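Local coordinates for protein cellulose 1,4-beta-cellobiosidase (Clostridium thermocellum, PDB 3ZQX) that is a family 3b carbohydrate-binding module of a cellulosomal cellobiohydrolase, belonging to a cellulose-binding family, though its own native adhesion to cellulose may be deficient, at residues Y57-I61 with T94-Q98; K4-E10 with I121-Y127. The protein carries 1 engineered substitution. All coordinates share one frame; numbering follows the deposited sequence. Where two conformers were deposited one is given.

From the N terminus, strand 3-9 brings in residues 4-10, and its partner in contact 2, residues 121-127, follows more than a hundred residues later, so this contact closes most of the chain into one large loop. Within that loop lies contact 1, where residues 57-61, just past strand 52-55, meet residues 94-98, the last of which belong to strand 97-103, closing a shorter loop. Both contacts reach the same antiparallel sheet. Strand 15-27 pairs with both 3-9 and 97-103 and joins the two regions, whose centres lie about 13 Å apart. They also touch directly, Glu96 CB packing 4.1 Å from Phe124 CZ.

Contact 1 (Y57-I61 with T94-Q98); sequences YYTPI and TGEIQ
Gln98 reaches along the backbone of Tyr58 to Tyr57 CB. Gln98 CB and CG each lie 3.5 Å from Tyr58 O, the same oxygen that accepts the Gln98 backbone N-H (Gln98 N to Tyr58 O, 3.2 Å). With CG placed beside its own backbone N (chi1 -66°) and the chain extended beyond, the amide carbon Gln98 CD arrives 3.9 Å from Tyr58 N, a buried nitrogen with no hydrogen-bond partner in the model. At the tip the two branches part: OE1 rests against Tyr57 CB, while Gln98 NE2 passes Tyr58 CB and donates a nearly straight bond to Glu96 OE1 (2.9 Å), meeting that oxygen from above the carboxylate plane. Glu96 OE1 also forms a salt bridge with Lys22, which together with the amide bond restrains the carboxylate.

In this beta-sandwich module, residues 57-61 leave strand 52-55 and run antiparallel to 94-98, whose last residues belong to the neighbouring strand 97-103. The Glu96 carboxylate stands almost perpendicular (88°) to the Tyr58 ring, its CD meeting the ring edge at Tyr58 CD2, 3.8 Å away. Thr59 OG1 donates to Glu96 O (2.8 Å), which Pro60 CD also approaches closely (3.0 Å). Further along, Ile61 CG2 packs on Thr94 CB, and both side chains also touch Leu35.

Contact 2 (K4-E10 with I121-Y127); sequences KVQYLCE and IKAFQDY
Tyr7 and Tyr127 form an offset stack, ring centroids 4.4 Å apart and planes 15° from parallel, with Tyr7 CD2 over one face of the Tyr127 ring. Their side chains lie alongside each other; Tyr7 OH is hydrogen-bonded to Asp118 N and Tyr127 OH to Ser116 O. Ile121 CD1 meets the Tyr7 ring at its edge. On Phe124, Leu8 CD2 sits 3.8 Å above the ring centroid, only 3° off the normal, a well-centred CH-pi contact.

Backbone bonds make strand 125-126 an antiparallel edge partner of strand 3-9 in this beta-sandwich. Tyr7 and Gln125 are the hydrogen-bonded pair, with Tyr7 N to Gln125 O at 3.0 Å and a longer return bond. Tyr127 N to Val5 O flanks the non-hydrogen-bonded pair Gln6 and Asp126; Cys9 N to Ile121 O (2.8 Å) lies beyond the bridges.

Among polar groups, Asp126 takes the Lys4 salt bridge (Lys4 NZ to Asp126 OD2, 2.9 Å); the same NZ reaches Asp126 OD1 weakly, sharing it with Gln6 NE2 (3.0 Å). Gln6 OE1 turns to Asn24 on strand 15-27. Lys122 folds back (chi2 -63°, chi3 similar), and Lys122 NZ hydrogen-bonds Cys9 O at 2.9 Å.

Contact 1 (Y57-I61 with T94-Q98)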
loop_
_atom_site.group_PDB
_atom_site.type_symbol
_atom_site.label_atom_id
_atom_site.label_comp_id
_atom_site.label_asym_id
_atom_site.label_seq_id
_atom_site.Cartn_x
_atom_site.Cartn_y
_atom_site.Cartn_z
ATOM N N TYR A 57 -1.821 -8.029 -9.659
ATOM C CA TYR A 57 -2.257 -8.542 -10.952
ATOM C C TYR A 57 -2.060 -7.546 -12.079
ATOM O O TYR A 57 -2.002 -7.956 -13.237
ATOM C CB TYR A 57 -3.716 -9.034 -10.900
ATOM C CG TYR A 57 -3.863 -10.257 -10.028
ATOM C CD1 TYR A 57 -3.265 -11.451 -10.388
ATOM C CD2 TYR A 57 -4.559 -10.214 -8.831
ATOM C CE1 TYR A 57 -3.366 -12.568 -9.599
ATOM C CE2 TYR A 57 -4.663 -11.338 -8.027
ATOM C CZ TYR A 57 -4.064 -12.510 -8.418
ATOM O OH TYR A 57 -4.157 -13.625 -7.612
ATOM N N TYR A 58 -2.083 -6.248 -11.785
ATOM C CA TYR A 58 -1.712 -5.269 -12.792
ATOM C C TYR A 58 -1.203 -3.980 -12.185
ATOM O O TYR A 58 -1.773 -3.494 -11.216
ATOM C CB TYR A 58 -2.921 -4.970 -13.671
ATOM C CG TYR A 58 -2.648 -3.868 -14.658
ATOM C CD1 TYR A 58 -1.801 -4.077 -15.738
ATOM C CD2 TYR A 58 -3.211 -2.610 -14.496
ATOM C CE1 TYR A 58 -1.533 -3.064 -16.642
ATOM C CE2 TYR A 58 -2.950 -1.594 -15.394
ATOM C CZ TYR A 58 -2.109 -1.827 -16.457
ATOM O OH TYR A 58 -1.847 -0.819 -17.354
ATOM N N THR A 59 -0.159 -3.407 -12.776
ATOM C CA THR A 59 0.135 -1.993 -12.601
ATOM C C THR A 59 0.851 -1.479 -13.852
ATOM O O THR A 59 1.652 -2.210 -14.427
ATOM C CB THR A 59 0.964 -1.736 -11.325
ATOM O OG1 THR A 59 1.197 -0.332 -11.187
ATOM C CG2 THR A 59 2.300 -2.459 -11.348
ATOM N N PRO A 60 0.623 -0.214 -14.248
ATOM C CA PRO A 60 1.325 0.282 -15.441
ATOM C C PRO A 60 2.849 0.338 -15.303
ATOM O O PRO A 60 3.544 0.331 -16.322
ATOM C CB PRO A 60 0.765 1.699 -15.618
ATOM C CG PRO A 60 -0.580 1.658 -14.970
ATOM C CD PRO A 60 -0.421 0.721 -13.792
ATOM N N ILE A 61 3.365 0.405 -14.082
ATOM C CA ILE A 61 4.815 0.499 -13.883
ATOM C C ILE A 61 5.484 -0.876 -13.964
ATOM O O ILE A 61 6.709 -0.988 -13.896
ATOM C CB ILE A 61 5.187 1.216 -12.550
ATOM C CG1 ILE A 61 4.721 0.415 -11.328
ATOM C CG2 ILE A 61 4.621 2.632 -12.528
ATOM C CD1 ILE A 61 5.247 0.955 -10.013
ATOM N N THR A 94 1.840 6.841 -10.783
ATOM C CA THR A 94 2.053 5.454 -11.146
ATOM C C THR A 94 0.892 4.891 -11.948
ATOM O O THR A 94 1.079 3.994 -12.772
ATOM C CB THR A 94 2.237 4.564 -9.897
ATOM O OG1 THR A 94 1.117 4.719 -9.009
ATOM C CG2 THR A 94 3.506 4.924 -9.162
ATOM N N GLY A 95 -0.305 5.421 -11.724
ATOM C CA GLY A 95 -1.508 4.712 -12.108
ATOM C C GLY A 95 -1.773 3.599 -11.112
ATOM O O GLY A 95 -1.034 3.413 -10.141
ATOM N N GLU A 96 -2.834 2.844 -11.351
ATOM C CA GLU A 96 -3.256 1.852 -10.380
ATOM C C GLU A 96 -2.164 0.844 -10.058
ATOM O O GLU A 96 -1.461 0.345 -10.951
ATOM C CB GLU A 96 -4.513 1.129 -10.864
ATOM C CG GLU A 96 -4.310 0.299 -12.123
ATOM C CD GLU A 96 -5.561 -0.435 -12.544
ATOM O OE1 GLU A 96 -6.092 -1.228 -11.747
ATOM O OE2 GLU A 96 -6.012 -0.232 -13.692
ATOM N N ILE A 97 -2.012 0.573 -8.765
ATOM C CA ILE A 97 -1.230 -0.562 -8.317
ATOM C C ILE A 97 -2.228 -1.471 -7.624
ATOM O O ILE A 97 -2.635 -1.219 -6.486
ATOM C CB ILE A 97 -0.131 -0.129 -7.319
ATOM C CG1 ILE A 97 0.760 0.962 -7.931
ATOM C CG2 ILE A 97 0.687 -1.336 -6.887
ATOM C CD1 ILE A 97 1.743 1.582 -6.942
ATOM N N GLN A 98 -2.595 -2.559 -8.287
ATOM C CA GLN A 98 -3.520 -3.492 -7.673
ATOM C C GLN A 98 -2.781 -4.225 -6.572
ATOM O O GLN A 98 -1.584 -4.513 -6.698
ATOM C CB GLN A 98 -4.056 -4.470 -8.709
ATOM C CG GLN A 98 -4.906 -3.777 -9.751
ATOM C CD GLN A 98 -5.562 -4.717 -10.734
ATOM O OE1 GLN A 98 -5.582 -5.940 -10.548
ATOM N NE2 GLN A 98 -6.119 -4.147 -11.789
#

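Contact 2 (K4-E10 with I121-Y127)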
loop_
_atom_site.group_PDB
_atom_site.type_symbol
_atom_site.label_atom_id
_atom_site.label_comp_id
_atom_site.label_asym_id
_atom_site.label_seq_id
_atom_site.Cartn_x
_atom_site.Cartn_y
_atom_site.Cartn_z
ATOM N N LYS A 4 1.866 11.661 -2.906
ATOM C CA LYS A 4 0.722 11.259 -2.091
ATOM C C LYS A 4 0.190 9.916 -2.577
ATOM O O LYS A 4 0.541 9.463 -3.670
ATOM C CB LYS A 4 -0.396 12.304 -2.156
ATOM C CG LYS A 4 -1.049 12.439 -3.529
ATOM C CD LYS A 4 -2.159 13.482 -3.525
ATOM C CE LYS A 4 -2.827 13.572 -4.886
ATOM N NZ LYS A 4 -3.907 14.609 -4.939
ATOM N N VAL A 5 -0.667 9.291 -1.768
ATOM C CA VAL A 5 -1.316 8.038 -2.122
ATOM C C VAL A 5 -2.805 8.221 -2.234
ATOM O O VAL A 5 -3.429 8.841 -1.368
ATOM C CB VAL A 5 -1.084 6.949 -1.046
ATOM C CG1 VAL A 5 -1.866 5.682 -1.378
ATOM C CG2 VAL A 5 0.393 6.652 -0.901
ATOM N N GLN A 6 -3.363 7.648 -3.295
ATOM C CA GLN A 6 -4.796 7.422 -3.390
ATOM C C GLN A 6 -5.068 5.936 -3.229
ATOM O O GLN A 6 -4.230 5.091 -3.570
ATOM C CB GLN A 6 -5.339 7.881 -4.733
ATOM C CG GLN A 6 -4.951 9.290 -5.075
ATOM C CD GLN A 6 -5.649 9.768 -6.314
ATOM O OE1 GLN A 6 -5.674 9.077 -7.336
ATOM N NE2 GLN A 6 -6.255 10.946 -6.228
ATOM N N TYR A 7 -6.241 5.618 -2.689
ATOM C CA TYR A 7 -6.635 4.254 -2.376
ATOM C C TYR A 7 -8.072 4.029 -2.780
ATOM O O TYR A 7 -8.884 4.953 -2.784
ATOM C CB TYR A 7 -6.511 4.053 -0.867
ATOM C CG TYR A 7 -7.252 2.900 -0.203
ATOM C CD1 TYR A 7 -6.704 1.630 -0.142
ATOM C CD2 TYR A 7 -8.469 3.110 0.441
ATOM C CE1 TYR A 7 -7.356 0.592 0.512
ATOM C CE2 TYR A 7 -9.128 2.079 1.093
ATOM C CZ TYR A 7 -8.564 0.823 1.139
ATOM O OH TYR A 7 -9.231 -0.185 1.805
ATOM N N LEU A 8 -8.369 2.780 -3.111
ATOM C CA LEU A 8 -9.735 2.289 -3.120
ATOM C C LEU A 8 -9.728 0.843 -2.642
ATOM O O LEU A 8 -8.721 0.132 -2.753
ATOM C CB LEU A 8 -10.396 2.432 -4.495
ATOM C CG LEU A 8 -9.847 1.612 -5.665
ATOM C CD1 LEU A 8 -10.398 0.198 -5.663
ATOM C CD2 LEU A 8 -10.165 2.300 -6.985
ATOM N N CYS A 9 -10.860 0.426 -2.095
ATOM C CA CYS A 9 -11.048 -0.906 -1.545
ATOM C C CYS A 9 -11.904 -1.733 -2.493
ATOM O O CYS A 9 -12.947 -1.277 -2.946
ATOM C CB CYS A 9 -11.760 -0.798 -0.200
ATOM S SG CYS A 9 -12.040 -2.364 0.617
ATOM N N GLU A 10 -11.450 -2.944 -2.789
ATOM C CA GLU A 10 -12.233 -3.890 -3.583
ATOM C C GLU A 10 -12.916 -4.930 -2.704
ATOM O O GLU A 10 -14.133 -5.096 -2.778
ATOM C CB GLU A 10 -11.440 -4.488 -4.745
ATOM C CG GLU A 10 -11.180 -3.447 -5.827
ATOM C CD GLU A 10 -10.630 -4.022 -7.113
ATOM O OE1 GLU A 10 -9.886 -5.023 -7.064
ATOM O OE2 GLU A 10 -10.944 -3.463 -8.184
ATOM N N ILE A 121 -14.536 3.334 0.690
ATOM C CA ILE A 121 -13.890 4.055 -0.405
ATOM C C ILE A 121 -13.820 3.107 -1.593
ATOM O O ILE A 121 -13.001 2.186 -1.630
ATOM C CB ILE A 121 -12.463 4.484 -0.003
ATOM C CG1 ILE A 121 -12.530 5.382 1.234
ATOM C CG2 ILE A 121 -11.790 5.204 -1.150
ATOM C CD1 ILE A 121 -11.193 5.806 1.774
ATOM N N LYS A 122 -14.715 3.328 -2.554
ATOM C CA LYS A 122 -14.792 2.473 -3.739
ATOM C C LYS A 122 -14.210 3.074 -5.002
ATOM O O LYS A 122 -14.049 2.378 -5.997
ATOM C CB LYS A 122 -16.235 2.029 -3.987
ATOM C CG LYS A 122 -16.847 1.254 -2.834
ATOM C CD LYS A 122 -16.104 -0.045 -2.589
ATOM C CE LYS A 122 -16.229 -0.987 -3.777
ATOM N NZ LYS A 122 -15.575 -2.299 -3.514
ATOM N N ALA A 123 -13.864 4.354 -4.935
ATOM C CA ALA A 123 -13.245 5.081 -6.037
ATOM C C ALA A 123 -12.010 5.749 -5.466
ATOM O O ALA A 123 -11.973 6.095 -4.280
ATOM C CB ALA A 123 -14.192 6.127 -6.602
ATOM N N PHE A 124 -10.996 5.941 -6.294
ATOM C CA PHE A 124 -9.756 6.511 -5.788
ATOM C C PHE A 124 -9.995 7.823 -5.066
ATOM O O PHE A 124 -10.662 8.722 -5.583
ATOM C CB PHE A 124 -8.758 6.754 -6.915
ATOM C CG PHE A 124 -7.929 5.555 -7.277
ATOM C CD1 PHE A 124 -7.161 4.896 -6.328
ATOM C CD2 PHE A 124 -7.897 5.109 -8.588
ATOM C CE1 PHE A 124 -6.391 3.801 -6.688
ATOM C CE2 PHE A 124 -7.130 4.019 -8.953
ATOM C CZ PHE A 124 -6.377 3.365 -8.006
ATOM N N GLN A 125 -9.430 7.931 -3.871
ATOM C CA GLN A 125 -9.353 9.206 -3.192
ATOM C C GLN A 125 -8.038 9.313 -2.440
ATOM O O GLN A 125 -7.464 8.312 -2.015
ATOM C CB GLN A 125 -10.557 9.441 -2.280
ATOM C CG GLN A 125 -10.566 8.655 -1.002
ATOM C CD GLN A 125 -11.819 8.924 -0.189
ATOM O OE1 GLN A 125 -12.935 8.833 -0.704
ATOM N NE2 GLN A 125 -11.643 9.275 1.078
ATOM N N ASP A 126 -7.548 10.540 -2.314
ATOM C CA ASP A 126 -6.373 10.799 -1.498
ATOM C C ASP A 126 -6.646 10.198 -0.133
ATOM O O ASP A 126 -7.717 10.404 0.447
ATOM C CB ASP A 126 -6.139 12.299 -1.344
ATOM C CG ASP A 126 -5.753 12.979 -2.646
ATOM O OD1 ASP A 126 -5.584 12.303 -3.677
ATOM O OD2 ASP A 126 -5.607 14.222 -2.626
ATOM N N TYR A 127 -5.691 9.432 0.375
ATOM C CA TYR A 127 -5.966 8.623 1.551
ATOM C C TYR A 127 -4.817 8.678 2.532
ATOM O O TYR A 127 -3.726 8.187 2.245
ATOM C CB TYR A 127 -6.208 7.188 1.102
ATOM C CG TYR A 127 -6.717 6.230 2.159
ATOM C CD1 TYR A 127 -7.869 6.503 2.872
ATOM C CD2 TYR A 127 -6.058 5.033 2.414
ATOM C CE1 TYR A 127 -8.354 5.611 3.811
ATOM C CE2 TYR A 127 -6.540 4.127 3.347
ATOM C CZ TYR A 127 -7.686 4.429 4.046
ATOM O OH TYR A 127 -8.193 3.560 4.977
#